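Local coordinates for protein glutathione synthetase-like effector 30 (Gpa-GSS30-apo) (Globodera pallida, PDB 5OET) that is a glutathione synthetase-like effector of a plant-parasitic nematode, probably derived from an ATP-dependent ligase that joins glycine to gamma-glutamylcysteine, at residues Gln45-Gln50 / Pro465-Asp470; Pro198-Leu203 / Ser517-Pro522. All blocks are in the same frame, centred on the assembly; numbering follows the deposited sequence.

Contact 1 (Gln45-Gln50 / Pro465-Asp470)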
loop_
_atom_site.group_PDB
_atom_site.type_symbol
_atom_site.label_atom_id
_atom_site.label_comp_id
_atom_site.label_asym_id
_atom_site.label_seq_id
_atom_site.Cartn_x
_atom_site.Cartn_y
_atom_site.Cartn_z
ATOM N N GLN A 45 2.016 -16.351 -21.190
ATOM C CA GLN A 45 1.069 -15.231 -21.231
ATOM C C GLN A 45 0.276 -15.102 -19.930
ATOM O O GLN A 45 0.116 -13.997 -19.406
ATOM C CB GLN A 45 0.119 -15.369 -22.453
ATOM C CG GLN A 45 -0.845 -14.226 -22.728
ATOM C CD GLN A 45 -0.202 -12.852 -22.583
ATOM O OE1 GLN A 45 -0.512 -12.149 -21.632
ATOM N NE2 GLN A 45 0.720 -12.479 -23.495
ATOM N N ILE A 46 -0.177 -16.222 -19.378
ATOM C CA ILE A 46 -0.832 -16.199 -18.072
ATOM C C ILE A 46 0.144 -15.843 -16.936
ATOM O O ILE A 46 -0.192 -15.030 -16.068
ATOM C CB ILE A 46 -1.546 -17.523 -17.777
ATOM C CG1 ILE A 46 -2.652 -17.781 -18.830
ATOM C CG2 ILE A 46 -2.156 -17.526 -16.379
ATOM C CD1 ILE A 46 -3.721 -16.695 -18.929
ATOM N N LEU A 47 1.339 -16.429 -16.937
ATOM C CA LEU A 47 2.348 -16.069 -15.932
ATOM C C LEU A 47 2.712 -14.588 -15.987
ATOM O O LEU A 47 2.877 -13.958 -14.933
ATOM C CB LEU A 47 3.621 -16.910 -16.070
ATOM C CG LEU A 47 3.468 -18.364 -15.636
ATOM C CD1 LEU A 47 4.672 -19.208 -16.052
ATOM C CD2 LEU A 47 3.247 -18.453 -14.139
ATOM N N LEU A 48 2.834 -14.045 -17.200
ATOM C CA LEU A 48 3.066 -12.621 -17.377
ATOM C C LEU A 48 1.927 -11.826 -16.750
ATOM O O LEU A 48 2.170 -10.905 -15.972
ATOM C CB LEU A 48 3.240 -12.255 -18.846
ATOM C CG LEU A 48 3.236 -10.735 -19.108
ATOM C CD1 LEU A 48 4.375 -10.034 -18.376
ATOM C CD2 LEU A 48 3.237 -10.441 -20.584
ATOM N N GLU A 49 0.684 -12.191 -17.066
ATOM C CA GLU A 49 -0.488 -11.477 -16.508
ATOM C C GLU A 49 -0.564 -11.586 -14.997
ATOM O O GLU A 49 -0.976 -10.644 -14.350
ATOM C CB GLU A 49 -1.793 -11.926 -17.155
ATOM C CG GLU A 49 -1.918 -11.419 -18.584
ATOM C CD GLU A 49 -3.192 -11.880 -19.314
ATOM O OE1 GLU A 49 -3.089 -12.495 -20.413
ATOM O OE2 GLU A 49 -4.326 -11.610 -18.812
ATOM N N GLN A 50 -0.149 -12.709 -14.434
ATOM C CA GLN A 50 -0.112 -12.847 -12.981
ATOM C C GLN A 50 1.039 -12.070 -12.346
ATOM O O GLN A 50 0.922 -11.619 -11.203
ATOM C CB GLN A 50 -0.028 -14.321 -12.599
ATOM C CG GLN A 50 -1.304 -15.093 -12.902
ATOM C CD GLN A 50 -1.211 -16.583 -12.616
ATOM O OE1 GLN A 50 -2.209 -17.284 -12.690
ATOM N NE2 GLN A 50 -0.017 -17.077 -12.305
ATOM N N PRO A 465 9.288 -10.911 -16.318
ATOM C CA PRO A 465 9.557 -11.834 -15.222
ATOM C C PRO A 465 10.383 -13.027 -15.698
ATOM O O PRO A 465 10.242 -13.470 -16.840
ATOM C CB PRO A 465 8.158 -12.273 -14.786
ATOM C CG PRO A 465 7.360 -12.192 -16.027
ATOM C CD PRO A 465 7.900 -11.025 -16.800
ATOM N N THR A 466 11.230 -13.518 -14.810
ATOM C CA THR A 466 12.103 -14.653 -15.070
ATOM C C THR A 466 11.425 -15.950 -14.595
ATOM O O THR A 466 11.270 -16.169 -13.380
ATOM C CB THR A 466 13.436 -14.464 -14.319
ATOM O OG1 THR A 466 13.780 -13.075 -14.324
ATOM C CG2 THR A 466 14.538 -15.244 -14.989
ATOM N N LEU A 467 11.027 -16.790 -15.550
ATOM C CA LEU A 467 10.214 -17.972 -15.277
ATOM C C LEU A 467 11.060 -19.236 -15.105
ATOM O O LEU A 467 12.038 -19.455 -15.812
ATOM C CB LEU A 467 9.215 -18.190 -16.418
ATOM C CG LEU A 467 8.351 -17.029 -16.923
ATOM C CD1 LEU A 467 7.527 -17.478 -18.124
ATOM C CD2 LEU A 467 7.454 -16.460 -15.837
ATOM N N ASN A 468 10.676 -20.055 -14.145
ATOM C CA ASN A 468 11.284 -21.361 -13.891
ATOM C C ASN A 468 12.781 -21.293 -13.529
ATOM O O ASN A 468 13.558 -22.090 -13.985
ATOM C CB ASN A 468 11.024 -22.320 -15.060
ATOM C CG ASN A 468 9.551 -22.560 -15.300
ATOM O OD1 ASN A 468 9.019 -22.204 -16.354
ATOM N ND2 ASN A 468 8.881 -23.172 -14.325
ATOM N N LEU A 469 13.161 -20.328 -12.703
ATOM C CA LEU A 469 14.512 -20.266 -12.159
ATOM C C LEU A 469 14.706 -21.301 -11.069
ATOM O O LEU A 469 13.781 -21.560 -10.298
ATOM C CB LEU A 469 14.760 -18.906 -11.510
ATOM C CG LEU A 469 15.041 -17.769 -12.468
ATOM C CD1 LEU A 469 14.859 -16.451 -11.735
ATOM C CD2 LEU A 469 16.436 -17.913 -13.076
ATOM N N ASP A 470 15.916 -21.850 -10.978
ATOM C CA ASP A 470 16.371 -22.490 -9.742
ATOM C C ASP A 470 16.642 -21.410 -8.713
ATOM O O ASP A 470 17.323 -20.447 -9.018
ATOM C CB ASP A 470 17.657 -23.278 -9.978
ATOM C CG ASP A 470 17.470 -24.427 -10.950
ATOM O OD1 ASP A 470 16.398 -24.488 -11.608
ATOM O OD2 ASP A 470 18.411 -25.256 -11.047
#

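Contact 2 (Pro198-Leu203 / Ser517-Pro522)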
loop_
_atom_site.group_PDB
_atom_site.type_symbol
_atom_site.label_atom_id
_atom_site.label_comp_id
_atom_site.label_asym_id
_atom_site.label_seq_id
_atom_site.Cartn_x
_atom_site.Cartn_y
_atom_site.Cartn_z
ATOM N N PRO A 198 4.398 -9.255 6.720
ATOM C CA PRO A 198 2.963 -9.627 6.701
ATOM C C PRO A 198 2.258 -9.366 5.361
ATOM O O PRO A 198 1.250 -10.006 5.063
ATOM C CB PRO A 198 2.362 -8.715 7.784
ATOM C CG PRO A 198 3.277 -7.536 7.786
ATOM C CD PRO A 198 4.641 -8.121 7.624
ATOM N N ARG A 199 2.775 -8.414 4.591
ATOM C CA ARG A 199 2.220 -8.071 3.296
ATOM C C ARG A 199 2.572 -9.074 2.196
ATOM O O ARG A 199 1.721 -9.374 1.366
ATOM C CB ARG A 199 2.651 -6.664 2.886
ATOM C CG ARG A 199 1.964 -5.574 3.682
ATOM C CD ARG A 199 2.794 -4.299 3.693
ATOM N NE ARG A 199 1.975 -3.247 4.271
ATOM C CZ ARG A 199 1.847 -2.995 5.575
ATOM N NH1 ARG A 199 2.533 -3.687 6.506
ATOM N NH2 ARG A 199 1.020 -2.022 5.954
ATOM N N PHE A 200 3.806 -9.567 2.171
ATOM C CA PHE A 200 4.176 -10.622 1.222
ATOM C C PHE A 200 3.409 -11.890 1.535
ATOM O O PHE A 200 2.940 -12.593 0.634
ATOM C CB PHE A 200 5.692 -10.894 1.199
ATOM C CG PHE A 200 6.445 -9.930 0.346
ATOM C CD1 PHE A 200 6.179 -9.857 -1.015
ATOM C CD2 PHE A 200 7.395 -9.054 0.895
ATOM C CE1 PHE A 200 6.840 -8.942 -1.822
ATOM C CE2 PHE A 200 8.054 -8.135 0.084
ATOM C CZ PHE A 200 7.768 -8.080 -1.278
ATOM N N SER A 201 3.277 -12.167 2.817
ATOM C CA SER A 201 2.488 -13.287 3.308
ATOM C C SER A 201 1.081 -13.214 2.719
ATOM O O SER A 201 0.616 -14.179 2.133
ATOM C CB SER A 201 2.477 -13.258 4.843
ATOM O OG SER A 201 1.876 -14.385 5.411
ATOM N N ARG A 202 0.441 -12.054 2.818
ATOM C CA ARG A 202 -0.886 -11.833 2.213
ATOM C C ARG A 202 -0.879 -11.903 0.684
ATOM O O ARG A 202 -1.841 -12.410 0.084
ATOM C CB ARG A 202 -1.518 -10.489 2.666
ATOM C CG ARG A 202 -2.074 -10.514 4.099
ATOM C CD ARG A 202 -3.003 -9.341 4.414
ATOM N NE ARG A 202 -2.290 -8.057 4.289
ATOM C CZ ARG A 202 -2.709 -6.973 3.627
ATOM N NH1 ARG A 202 -3.920 -6.934 3.028
ATOM N NH2 ARG A 202 -1.912 -5.885 3.596
ATOM N N LEU A 203 0.174 -11.371 0.065
ATOM C CA LEU A 203 0.303 -11.402 -1.394
ATOM C C LEU A 203 0.233 -12.826 -1.912
ATOM O O LEU A 203 -0.528 -13.121 -2.821
ATOM C CB LEU A 203 1.619 -10.766 -1.870
ATOM C CG LEU A 203 1.868 -10.771 -3.389
ATOM C CD1 LEU A 203 0.646 -10.302 -4.174
ATOM C CD2 LEU A 203 3.085 -9.928 -3.722
ATOM N N SER A 517 18.614 -10.894 -4.679
ATOM C CA SER A 517 17.652 -11.738 -3.997
ATOM C C SER A 517 16.238 -11.154 -4.080
ATOM O O SER A 517 16.037 -10.074 -4.630
ATOM C CB SER A 517 18.063 -11.921 -2.548
ATOM O OG SER A 517 17.504 -10.901 -1.753
ATOM N N VAL A 518 15.275 -11.874 -3.514
ATOM C CA VAL A 518 13.870 -11.653 -3.789
ATOM C C VAL A 518 13.054 -12.019 -2.543
ATOM O O VAL A 518 13.366 -12.960 -1.854
ATOM C CB VAL A 518 13.491 -12.483 -5.047
ATOM C CG1 VAL A 518 12.170 -13.232 -4.917
ATOM C CG2 VAL A 518 13.478 -11.607 -6.275
ATOM N N TYR A 519 12.005 -11.276 -2.244
ATOM C CA TYR A 519 11.181 -11.620 -1.101
ATOM C C TYR A 519 10.315 -12.774 -1.480
ATOM O O TYR A 519 9.870 -12.880 -2.600
ATOM C CB TYR A 519 10.321 -10.449 -0.657
ATOM C CG TYR A 519 11.145 -9.401 -0.007
ATOM C CD1 TYR A 519 11.456 -9.465 1.364
ATOM C CD2 TYR A 519 11.668 -8.348 -0.765
ATOM C CE1 TYR A 519 12.250 -8.493 1.957
ATOM C CE2 TYR A 519 12.461 -7.377 -0.188
ATOM C CZ TYR A 519 12.751 -7.462 1.168
ATOM O OH TYR A 519 13.540 -6.490 1.674
ATOM N N ASP A 520 10.057 -13.629 -0.521
ATOM C CA ASP A 520 9.362 -14.860 -0.780
ATOM C C ASP A 520 8.544 -15.176 0.465
ATOM O O ASP A 520 8.604 -14.443 1.433
ATOM C CB ASP A 520 10.404 -15.948 -1.070
ATOM C CG ASP A 520 9.847 -17.107 -1.869
ATOM O OD1 ASP A 520 8.618 -17.363 -1.787
ATOM O OD2 ASP A 520 10.636 -17.775 -2.587
ATOM N N SER A 521 7.764 -16.237 0.434
ATOM C CA SER A 521 7.148 -16.754 1.649
ATOM C C SER A 521 6.992 -18.288 1.541
ATOM O O SER A 521 6.864 -18.823 0.448
ATOM C CB SER A 521 5.810 -16.048 1.922
ATOM O OG SER A 521 4.799 -16.529 1.069
ATOM N N PRO A 522 7.028 -18.994 2.678
ATOM C CA PRO A 522 7.098 -20.437 2.598
ATOM C C PRO A 522 5.742 -21.052 2.307
ATOM O O PRO A 522 4.722 -20.529 2.768
ATOM C CB PRO A 522 7.572 -20.830 3.995
ATOM C CG PRO A 522 6.946 -19.805 4.864
ATOM C CD PRO A 522 6.924 -18.535 4.067
#

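Contact 1 (Gln45-Gln50 / Pro465-Asp470)
Two apolar pairs make this contact, Leu47 with Leu467, the larger, and Leu48 with Pro465. Leu47 points from the helix at the strand segment and meets both methyls of Leu467: its CB lies 3.9 Å from Leu467 CD2, and its CD1 is 3.9 Å from Leu467 CD1. The two leucines approach at a slant. One residue on, Leu48 leaves the helix across the contact, and with CG anti to the backbone N (chi1 170°) its end turns nearer Pro465. Leu48 CD1 lies 4.0 Å from Pro465 CD, and the two side chains cross at about a right angle. No hydrogen bond crosses, and the 168 Å² buried in total marks a modest patch. Further out, His457 of strand 454-459 touches both Leu47 and Leu467, while its ND1 is hydrogen-bonded to Asn468 N at the corner of the chain. Asn468 ND2 in turn bonds Gln42 OE1, just ahead of the helix. Glu49 forms salt bridges with Arg280 and Arg290 of the second subunit, so helix 44-59 also serves the dimer interface. The contact is plain structural packing that joins this N-terminal helix to the chain entering the corner at Asn468, where short strand 466-467 runs beside strand 454-459 and Thr466 is backbone-bonded to Phe458.

Contact 2 (Pro198-Leu203 / Ser517-Pro522)
Phe200 lays one face of its ring against the side chain of Tyr519, and the benzylic carbon is what it receives. Tyr519 CB stands 3.5 Å from the Phe200 ring centroid and 20° off the ring normal, the geometry of a CH-pi contact. The two rings are almost parallel, with planes at 9°, yet slid so far apart that they barely overlap; their centroids are 5.0 Å from each other. Tyr519 starts out toward the helix, but with CG beside its backbone N (chi1 -72°) its ring leads away, leaving CB over the Phe200 face, displaced toward the CE2 side, with Tyr519 CG 3.3 Å from Phe200 CE2. Lys501 makes a cation-pi interaction with the tyrosine ring, and Leu87 and Leu89 of strand 83-90 also touch Phe200. Farther along the strand segment, Ser521 points at the helix and its OG hydrogen-bonds His204 ND1, one residue past 198-203. Ser521 N also donates a hydrogen bond to Asp520 OD1, while Asp520 OD2 is held by Ser502 and Ser94. An aromatic side chain from helix 196-210 thus packs on the C-terminal strand of the large mixed sheet, a buried helix-on-sheet interface in what is probably the ATP-grasp fold of eukaryotic glutathione synthetases.

In the fold
From the N terminus, the chain enters helix 44-59, where contact 1 begins, and later reaches helix 196-210, where contact 2 begins. Contact 1 closes its loop of 414 intervening residues at 465-470; contact 2 closes its own, of 313, at 517-522, so the two loops cross. Both returning segments reach the same mixed sheet, in which strand 490-504 lies between 469-484 and 517-524. The helices are linked too, because Trp57 of helix 44-59 touches Arg202 and Leu203. With centres 16 Å apart and nearest atoms about 7 Å apart, the contacts do not touch; together they tie two early helices to two late parts of the chain, one at the corner leading into strand 469-484 and one on strand 517-524.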